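Local coordinates for protein leucine aminopeptidase (Legionella pneumophila, PDB 5GNE) that probably acts as a zinc-dependent aminopeptidase of the M28 family, removing residues from the amino ends of peptides, at residues A[27-35]-A[75-83]; A[308-318]-A[329-337]. All coordinates share one frame; numbering follows the deposited sequence.

Interaction 1: A[27-35]-A[75-83]; sequences IAQSDHFSF and SKKLLDKLT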
loop_
_atom_site.group_PDB
_atom_site.type_symbol
_atom_site.label_atom_id
_atom_site.label_comp_id
_atom_site.label_asym_id
_atom_site.label_seq_id
_atom_site.Cartn_x
_atom_site.Cartn_y
_atom_site.Cartn_z
ATOM N N ILE A 27 -10.828 -6.268 25.245
ATOM C CA ILE A 27 -11.680 -7.389 24.866
ATOM C C ILE A 27 -10.948 -8.734 24.997
ATOM O O ILE A 27 -11.461 -9.664 25.578
ATOM C CB ILE A 27 -12.197 -7.242 23.416
ATOM C CG1 ILE A 27 -13.037 -5.976 23.261
ATOM C CG2 ILE A 27 -13.003 -8.472 23.015
ATOM C CD1 ILE A 27 -13.169 -5.501 21.794
ATOM N N ALA A 28 -9.750 -8.821 24.434
ATOM C CA ALA A 28 -8.911 -10.010 24.519
ATOM C C ALA A 28 -7.467 -9.547 24.565
ATOM O O ALA A 28 -7.155 -8.449 24.121
ATOM C CB ALA A 28 -9.142 -10.938 23.341
ATOM N N GLN A 29 -6.598 -10.369 25.134
ATOM C CA GLN A 29 -5.190 -10.040 25.275
ATOM C C GLN A 29 -4.305 -11.254 25.170
ATOM O O GLN A 29 -4.696 -12.316 25.588
ATOM C CB GLN A 29 -4.934 -9.351 26.609
ATOM C CG GLN A 29 -3.648 -8.517 26.636
ATOM C CD GLN A 29 -3.549 -7.683 27.885
ATOM O OE1 GLN A 29 -3.558 -8.215 28.994
ATOM N NE2 GLN A 29 -3.462 -6.362 27.716
ATOM N N SER A 30 -3.118 -11.088 24.581
ATOM C CA SER A 30 -2.093 -12.140 24.520
ATOM C C SER A 30 -0.824 -11.643 25.215
ATOM O O SER A 30 -0.805 -10.554 25.756
ATOM C CB SER A 30 -1.783 -12.523 23.072
ATOM O OG SER A 30 -1.033 -11.490 22.405
ATOM N N ASP A 31 0.244 -12.424 25.216
ATOM C CA ASP A 31 1.482 -11.951 25.827
ATOM C C ASP A 31 2.010 -10.671 25.127
ATOM O O ASP A 31 2.712 -9.887 25.759
ATOM C CB ASP A 31 2.539 -13.063 25.890
ATOM C CG ASP A 31 2.925 -13.611 24.537
ATOM O OD1 ASP A 31 2.122 -13.514 23.591
ATOM O OD2 ASP A 31 4.029 -14.192 24.437
ATOM N N HIS A 32 1.695 -10.474 23.842
ATOM C CA HIS A 32 2.231 -9.329 23.079
ATOM C C HIS A 32 1.197 -8.308 22.544
ATOM O O HIS A 32 1.544 -7.139 22.332
ATOM C CB HIS A 32 3.050 -9.834 21.893
ATOM C CG HIS A 32 4.238 -10.654 22.295
ATOM N ND1 HIS A 32 5.234 -10.159 23.112
ATOM C CD2 HIS A 32 4.607 -11.915 21.970
ATOM C CE1 HIS A 32 6.153 -11.094 23.293
ATOM N NE2 HIS A 32 5.799 -12.165 22.607
ATOM N N PHE A 33 -0.059 -8.712 22.346
ATOM C CA PHE A 33 -1.036 -7.800 21.750
ATOM C C PHE A 33 -2.347 -7.764 22.521
ATOM O O PHE A 33 -2.678 -8.713 23.276
ATOM C CB PHE A 33 -1.307 -8.165 20.279
ATOM C CG PHE A 33 -0.090 -8.040 19.391
ATOM C CD1 PHE A 33 0.229 -6.839 18.791
ATOM C CD2 PHE A 33 0.754 -9.119 19.192
ATOM C CE1 PHE A 33 1.361 -6.716 17.986
ATOM C CE2 PHE A 33 1.892 -9.012 18.395
ATOM C CZ PHE A 33 2.196 -7.806 17.790
ATOM N N SER A 34 -3.061 -6.652 22.339
ATOM C CA SER A 34 -4.392 -6.442 22.899
ATOM C C SER A 34 -5.435 -6.105 21.839
ATOM O O SER A 34 -5.163 -5.335 20.911
ATOM C CB SER A 34 -4.355 -5.322 23.939
ATOM O OG SER A 34 -3.449 -5.674 24.985
ATOM N N PHE A 35 -6.620 -6.688 21.988
ATOM C CA PHE A 35 -7.760 -6.391 21.139
ATOM C C PHE A 35 -8.697 -5.509 21.942
ATOM O O PHE A 35 -9.210 -5.933 22.980
ATOM C CB PHE A 35 -8.457 -7.680 20.685
ATOM C CG PHE A 35 -9.706 -7.455 19.864
ATOM C CD1 PHE A 35 -9.745 -6.466 18.895
ATOM C CD2 PHE A 35 -10.821 -8.273 20.027
ATOM C CE1 PHE A 35 -10.879 -6.272 18.117
ATOM C CE2 PHE A 35 -11.990 -8.078 19.260
ATOM C CZ PHE A 35 -12.017 -7.085 18.307
ATOM N N SER A 75 -12.815 -13.903 20.106
ATOM C CA SER A 75 -11.831 -12.844 20.227
ATOM C C SER A 75 -10.392 -13.325 20.270
ATOM O O SER A 75 -9.508 -12.666 19.707
ATOM C CB SER A 75 -12.096 -12.012 21.462
ATOM O OG SER A 75 -13.004 -10.997 21.145
ATOM N N LYS A 76 -10.141 -14.443 20.942
ATOM C CA LYS A 76 -8.773 -14.898 21.060
ATOM C C LYS A 76 -8.261 -15.444 19.740
ATOM O O LYS A 76 -7.099 -15.244 19.394
ATOM C CB LYS A 76 -8.633 -15.939 22.166
ATOM C CG LYS A 76 -9.035 -15.381 23.512
ATOM C CD LYS A 76 -8.508 -16.198 24.666
ATOM C CE LYS A 76 -8.548 -15.335 25.915
ATOM N NZ LYS A 76 -7.942 -13.977 25.640
ATOM N N LYS A 77 -9.116 -16.122 18.984
ATOM C CA LYS A 77 -8.660 -16.656 17.714
ATOM C C LYS A 77 -8.413 -15.494 16.746
ATOM O O LYS A 77 -7.438 -15.494 15.974
ATOM C CB LYS A 77 -9.651 -17.650 17.130
ATOM C CG LYS A 77 -9.005 -18.484 16.012
ATOM C CD LYS A 77 -10.011 -19.413 15.376
ATOM C CE LYS A 77 -10.273 -20.645 16.207
ATOM N NZ LYS A 77 -11.116 -21.587 15.430
ATOM N N LEU A 78 -9.273 -14.488 16.821
ATOM C CA LEU A 78 -9.105 -13.291 16.013
ATOM C C LEU A 78 -7.767 -12.626 16.340
ATOM O O LEU A 78 -6.966 -12.307 15.455
ATOM C CB LEU A 78 -10.255 -12.320 16.261
ATOM C CG LEU A 78 -10.118 -10.990 15.514
ATOM C CD1 LEU A 78 -10.664 -11.090 14.097
ATOM C CD2 LEU A 78 -10.854 -9.894 16.272
ATOM N N LEU A 79 -7.544 -12.426 17.633
ATOM C CA LEU A 79 -6.360 -11.764 18.104
ATOM C C LEU A 79 -5.098 -12.518 17.692
ATOM O O LEU A 79 -4.134 -11.915 17.201
ATOM C CB LEU A 79 -6.420 -11.602 19.625
ATOM C CG LEU A 79 -5.095 -11.049 20.187
ATOM C CD1 LEU A 79 -4.786 -9.658 19.587
ATOM C CD2 LEU A 79 -5.144 -10.970 21.701
ATOM N N ASP A 80 -5.116 -13.836 17.852
ATOM C CA ASP A 80 -3.965 -14.654 17.471
ATOM C C ASP A 80 -3.691 -14.615 15.970
ATOM O O ASP A 80 -2.546 -14.459 15.543
ATOM C CB ASP A 80 -4.147 -16.112 17.931
ATOM C CG ASP A 80 -3.063 -17.037 17.390
ATOM O OD1 ASP A 80 -1.923 -16.997 17.906
ATOM O OD2 ASP A 80 -3.343 -17.799 16.439
ATOM N N LYS A 81 -4.730 -14.756 15.163
ATOM C CA LYS A 81 -4.517 -14.914 13.741
ATOM C C LYS A 81 -4.165 -13.600 13.040
ATOM O O LYS A 81 -3.503 -13.627 12.009
ATOM C CB LYS A 81 -5.763 -15.551 13.091
ATOM C CG LYS A 81 -5.466 -16.840 12.294
ATOM C CD LYS A 81 -5.215 -18.074 13.195
ATOM C CE LYS A 81 -5.227 -19.393 12.401
ATOM N NZ LYS A 81 -4.104 -20.312 12.772
ATOM N N LEU A 82 -4.564 -12.456 13.600
ATOM C CA LEU A 82 -4.190 -11.163 13.016
ATOM C C LEU A 82 -2.851 -10.634 13.589
ATOM O O LEU A 82 -2.434 -9.529 13.238
ATOM C CB LEU A 82 -5.287 -10.115 13.240
ATOM C CG LEU A 82 -6.706 -10.374 12.713
ATOM C CD1 LEU A 82 -7.603 -9.146 12.844
ATOM C CD2 LEU A 82 -6.690 -10.867 11.269
ATOM N N THR A 83 -2.184 -11.397 14.462
ATOM C CA THR A 83 -0.884 -10.944 14.975
ATOM C C THR A 83 0.230 -11.974 14.769
ATOM O O THR A 83 1.306 -11.846 15.303
ATOM C CB THR A 83 -0.940 -10.598 16.475
ATOM O OG1 THR A 83 -1.346 -11.748 17.218
ATOM C CG2 THR A 83 -1.924 -9.480 16.731
#

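Interaction 2: A[308-318]-A[329-337]; sequences YTKCGYACSDH and TYPSATTLD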
loop_
_atom_site.group_PDB
_atom_site.type_symbol
_atom_site.label_atom_id
_atom_site.label_comp_id
_atom_site.label_asym_id
_atom_site.label_seq_id
_atom_site.Cartn_x
_atom_site.Cartn_y
_atom_site.Cartn_z
ATOM N N TYR A 308 17.772 -5.173 2.727
ATOM C CA TYR A 308 16.662 -5.734 3.488
ATOM C C TYR A 308 16.416 -4.927 4.762
ATOM O O TYR A 308 17.334 -4.362 5.350
ATOM C CB TYR A 308 16.910 -7.210 3.813
ATOM C CG TYR A 308 16.868 -8.077 2.574
ATOM C CD1 TYR A 308 18.032 -8.382 1.874
ATOM C CD2 TYR A 308 15.663 -8.578 2.090
ATOM C CE1 TYR A 308 17.996 -9.162 0.726
ATOM C CE2 TYR A 308 15.616 -9.358 0.949
ATOM C CZ TYR A 308 16.780 -9.648 0.265
ATOM O OH TYR A 308 16.725 -10.429 -0.872
ATOM N N THR A 309 15.154 -4.851 5.159
ATOM C CA THR A 309 14.746 -4.118 6.353
ATOM C C THR A 309 13.575 -4.815 7.064
ATOM O O THR A 309 12.958 -5.742 6.516
ATOM C CB THR A 309 14.406 -2.647 5.991
ATOM O OG1 THR A 309 14.065 -1.921 7.175
ATOM C CG2 THR A 309 13.264 -2.563 4.997
ATOM N N LYS A 310 13.314 -4.414 8.302
ATOM C CA LYS A 310 12.190 -4.947 9.069
ATOM C C LYS A 310 11.238 -3.813 9.440
ATOM O O LYS A 310 11.597 -2.639 9.336
ATOM C CB LYS A 310 12.663 -5.688 10.327
ATOM C CG LYS A 310 13.273 -7.081 10.095
ATOM C CD LYS A 310 12.725 -8.095 11.127
ATOM C CE LYS A 310 13.453 -9.446 11.117
ATOM N NZ LYS A 310 12.945 -10.356 12.195
ATOM N N CYS A 311 9.994 -4.167 9.760
ATOM C CA CYS A 311 8.949 -3.190 10.079
ATOM C C CYS A 311 8.259 -3.513 11.397
ATOM O O CYS A 311 8.293 -4.644 11.863
ATOM C CB CYS A 311 7.893 -3.116 8.954
ATOM S SG CYS A 311 6.893 -1.622 9.068
ATOM N N GLY A 312 7.631 -2.507 11.990
ATOM C CA GLY A 312 6.744 -2.712 13.122
ATOM C C GLY A 312 5.460 -3.453 12.744
ATOM O O GLY A 312 5.235 -3.811 11.582
ATOM N N TYR A 313 4.608 -3.661 13.741
ATOM C CA TYR A 313 3.289 -4.257 13.554
ATOM C C TYR A 313 2.393 -3.383 12.676
ATOM O O TYR A 313 2.439 -2.158 12.776
ATOM C CB TYR A 313 2.617 -4.480 14.923
ATOM C CG TYR A 313 1.228 -5.062 14.817
ATOM C CD1 TYR A 313 1.031 -6.297 14.226
ATOM C CD2 TYR A 313 0.118 -4.360 15.264
ATOM C CE1 TYR A 313 -0.222 -6.829 14.087
ATOM C CE2 TYR A 313 -1.144 -4.885 15.138
ATOM C CZ TYR A 313 -1.306 -6.123 14.546
ATOM O OH TYR A 313 -2.543 -6.673 14.404
ATOM N N ALA A 314 1.568 -4.011 11.840
ATOM C CA ALA A 314 0.569 -3.293 11.022
ATOM C C ALA A 314 1.265 -2.172 10.261
ATOM O O ALA A 314 0.822 -1.027 10.202
ATOM C CB ALA A 314 -0.552 -2.749 11.884
ATOM N N CYS A 315 2.397 -2.549 9.712
ATOM C CA CYS A 315 3.301 -1.661 9.034
ATOM C C CYS A 315 2.657 -0.907 7.873
ATOM O O CYS A 315 2.769 0.327 7.764
ATOM C CB CYS A 315 4.467 -2.491 8.545
ATOM S SG CYS A 315 5.662 -1.492 7.464
ATOM N N SER A 316 1.968 -1.642 7.007
ATOM C CA SER A 316 1.392 -1.011 5.839
ATOM C C SER A 316 0.388 -1.946 5.198
ATOM O O SER A 316 0.182 -3.059 5.692
ATOM C CB SER A 316 2.494 -0.625 4.850
ATOM O OG SER A 316 1.984 0.241 3.853
ATOM N N ASP A 317 -0.208 -1.526 4.084
ATOM C CA ASP A 317 -1.387 -2.222 3.566
ATOM C C ASP A 317 -1.140 -3.687 3.207
ATOM O O ASP A 317 -2.073 -4.485 3.226
ATOM C CB ASP A 317 -1.946 -1.465 2.363
ATOM C CG ASP A 317 -2.362 -0.049 2.735
ATOM O OD1 ASP A 317 -3.274 0.070 3.571
ATOM O OD2 ASP A 317 -1.780 0.941 2.204
ATOM N N HIS A 318 0.106 -4.029 2.874
ATOM C CA HIS A 318 0.462 -5.405 2.555
ATOM C C HIS A 318 -0.001 -6.371 3.648
ATOM O O HIS A 318 -0.427 -7.487 3.350
ATOM C CB HIS A 318 1.973 -5.534 2.321
ATOM C CG HIS A 318 2.801 -5.255 3.530
ATOM N ND1 HIS A 318 2.864 -4.008 4.116
ATOM C CD2 HIS A 318 3.594 -6.062 4.274
ATOM C CE1 HIS A 318 3.661 -4.055 5.170
ATOM N NE2 HIS A 318 4.117 -5.291 5.287
ATOM N N THR A 329 4.643 -8.689 -1.577
ATOM C CA THR A 329 6.006 -8.161 -1.533
ATOM C C THR A 329 5.986 -6.635 -1.382
ATOM O O THR A 329 5.068 -5.968 -1.868
ATOM C CB THR A 329 6.809 -8.553 -2.787
ATOM O OG1 THR A 329 8.146 -8.062 -2.655
ATOM C CG2 THR A 329 6.212 -7.947 -4.037
ATOM N N TYR A 330 6.986 -6.087 -0.705
ATOM C CA TYR A 330 7.002 -4.661 -0.365
ATOM C C TYR A 330 8.397 -4.031 -0.522
ATOM O O TYR A 330 9.210 -4.076 0.396
ATOM C CB TYR A 330 6.450 -4.477 1.069
ATOM C CG TYR A 330 6.406 -3.062 1.649
ATOM C CD1 TYR A 330 6.574 -1.919 0.862
ATOM C CD2 TYR A 330 6.186 -2.881 3.003
ATOM C CE1 TYR A 330 6.549 -0.646 1.430
ATOM C CE2 TYR A 330 6.151 -1.621 3.574
ATOM C CZ TYR A 330 6.338 -0.516 2.788
ATOM O OH TYR A 330 6.279 0.721 3.384
ATOM N N PRO A 331 8.694 -3.467 -1.706
ATOM C CA PRO A 331 9.955 -2.714 -1.857
ATOM C C PRO A 331 9.855 -1.318 -1.217
ATOM O O PRO A 331 8.840 -0.631 -1.387
ATOM C CB PRO A 331 10.127 -2.622 -3.378
ATOM C CG PRO A 331 8.711 -2.619 -3.907
ATOM C CD PRO A 331 7.922 -3.521 -2.966
ATOM N N SER A 332 10.897 -0.895 -0.506
ATOM C CA SER A 332 10.869 0.396 0.176
ATOM C C SER A 332 12.102 1.302 -0.075
ATOM O O SER A 332 13.230 0.835 -0.209
ATOM C CB SER A 332 10.702 0.142 1.667
ATOM O OG SER A 332 10.552 1.351 2.364
ATOM N N ALA A 333 11.856 2.611 -0.101
ATOM C CA ALA A 333 12.882 3.633 -0.302
ATOM C C ALA A 333 13.984 3.663 0.763
ATOM O O ALA A 333 15.128 3.983 0.452
ATOM C CB ALA A 333 12.219 5.018 -0.397
ATOM N N THR A 334 13.643 3.334 2.008
ATOM C CA THR A 334 14.576 3.459 3.140
ATOM C C THR A 334 14.606 2.199 4.003
ATOM O O THR A 334 13.687 1.378 3.934
ATOM C CB THR A 334 14.219 4.656 4.050
ATOM O OG1 THR A 334 12.890 4.482 4.549
ATOM C CG2 THR A 334 14.282 5.965 3.288
ATOM N N THR A 335 15.697 2.014 4.751
ATOM C CA THR A 335 15.765 1.021 5.832
ATOM C C THR A 335 15.119 1.617 7.061
ATOM O O THR A 335 14.932 2.827 7.126
ATOM C CB THR A 335 17.194 0.614 6.184
ATOM O OG1 THR A 335 17.944 0.408 4.990
ATOM C CG2 THR A 335 17.215 -0.681 7.002
ATOM N N LEU A 336 14.831 0.789 8.056
ATOM C CA LEU A 336 14.244 1.277 9.292
ATOM C C LEU A 336 15.179 2.135 10.172
ATOM O O LEU A 336 14.706 2.864 11.047
ATOM C CB LEU A 336 13.713 0.093 10.098
ATOM C CG LEU A 336 12.974 0.519 11.354
ATOM C CD1 LEU A 336 11.824 1.433 10.957
ATOM C CD2 LEU A 336 12.468 -0.703 12.080
ATOM N N ASP A 337 16.486 2.088 9.947
ATOM C CA ASP A 337 17.359 2.958 10.732
ATOM C C ASP A 337 17.828 4.250 10.055
ATOM O O ASP A 337 17.932 5.272 10.733
ATOM C CB ASP A 337 18.553 2.175 11.283
ATOM C CG ASP A 337 18.121 0.973 12.104
ATOM O OD1 ASP A 337 17.449 1.195 13.133
ATOM O OD2 ASP A 337 18.458 -0.173 11.744
#

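Interaction 1: A[27-35]-A[75-83]
With its CG anti to the backbone N (chi1 173°), L79 of the helix 75-81 reaches across to the bend of the chain at 27-35, while F33, whose CG lies anti to its own carbonyl carbon (chi1 -63°), turns a ring face to T83. The two methyls of L79 divide the work: CD1 rests 3.8 Å from F33 CB, whereas CD2 lies against the backbone of the turn, 3.5 Å from S30 N. T83 puts CG2 over one face of the F33 ring, 3.8 Å from the centroid, a CH-pi contact; its hydroxyl OG1 turns back to donate to L79 O at 2.8 Å, which holds the T83 side chain in the rotation that turns CG2 to the ring. The surface being packed is a β-hairpin, strands 25-29 and 33-38 at one side of a four-stranded antiparallel sheet. I27 and A28 both face F35 in a classic β bulge, F35 O accepting from both backbone nitrogens, and the turn is tied by S30 OG, which takes N-H bonds from H32 and F33. At the helix start, S75 OG sits at the edge of the F35 ring, 3.6 Å from CE2. L78 CD2 sits over one face of that ring, 3.8 Å from its centroid, and I27 CD1 over the opposite one.

Interaction 2: A[308-318]-A[329-337]
A disulfide sulfur is set against the edge of a buried tyrosine: C315 SG, bonded to C311 SG within the same loop, lies 3.9 Å from Y330 CE2, close to the plane of the ring (89° from its normal, seen from the centroid). This is a sulfur-aromatic contact within the M28 peptidase fold, at one side of its mixed eight-stranded β-sheet, where strand 279-282 runs between 328-332 and the outermost strand 306-309. Y330 is directed to the loop by its first torsion, CG anti to the backbone N (chi1 179°), and its ring also meets H318. Y330 CD2 stands over one face of the imidazole, 3.5 Å from H318 CE1, with the two planes inclined at 48°. The hydroxyl of Y330 bonds to the backbone O of D266, while S316 OG bonds to OD2 of the same aspartate, a zinc ligand; these are second-shell bonds that probably help to position this ligand. Further along, the loop after strand 328-332 returns to T309, whose OG1 accepts from L336 N at 3.0 Å through a rather bent bond (138° at the hydrogen). Beside it, the less well ordered L336 brings CD2 to 3.5 Å from K310 O, and T335 CG2 lies 3.6 Å from T309 CB.

The centres of the two contacts are about 22 Å apart, yet one side chain joins them. Y313, in the loop between the two disulfide cysteines of interaction 2, reaches into the helix-hairpin packing of interaction 1: its OH is 3.1 Å from L82 O, a probable hydrogen bond, and its CG is 3.6 Å from F33 CE1, the two rings being inclined at about 50°. The two contacts differ in their distance from the metals. Interaction 1 lies away from the zinc site, whereas the S316 side chain comes within about 5 Å of a bound zinc ion, nearest atoms. Only two residues, A314 and C315, separate Y313 from S316, so the 308-318 loop spans from the hairpin and the end of segment 75-83 to D266 at the zinc site.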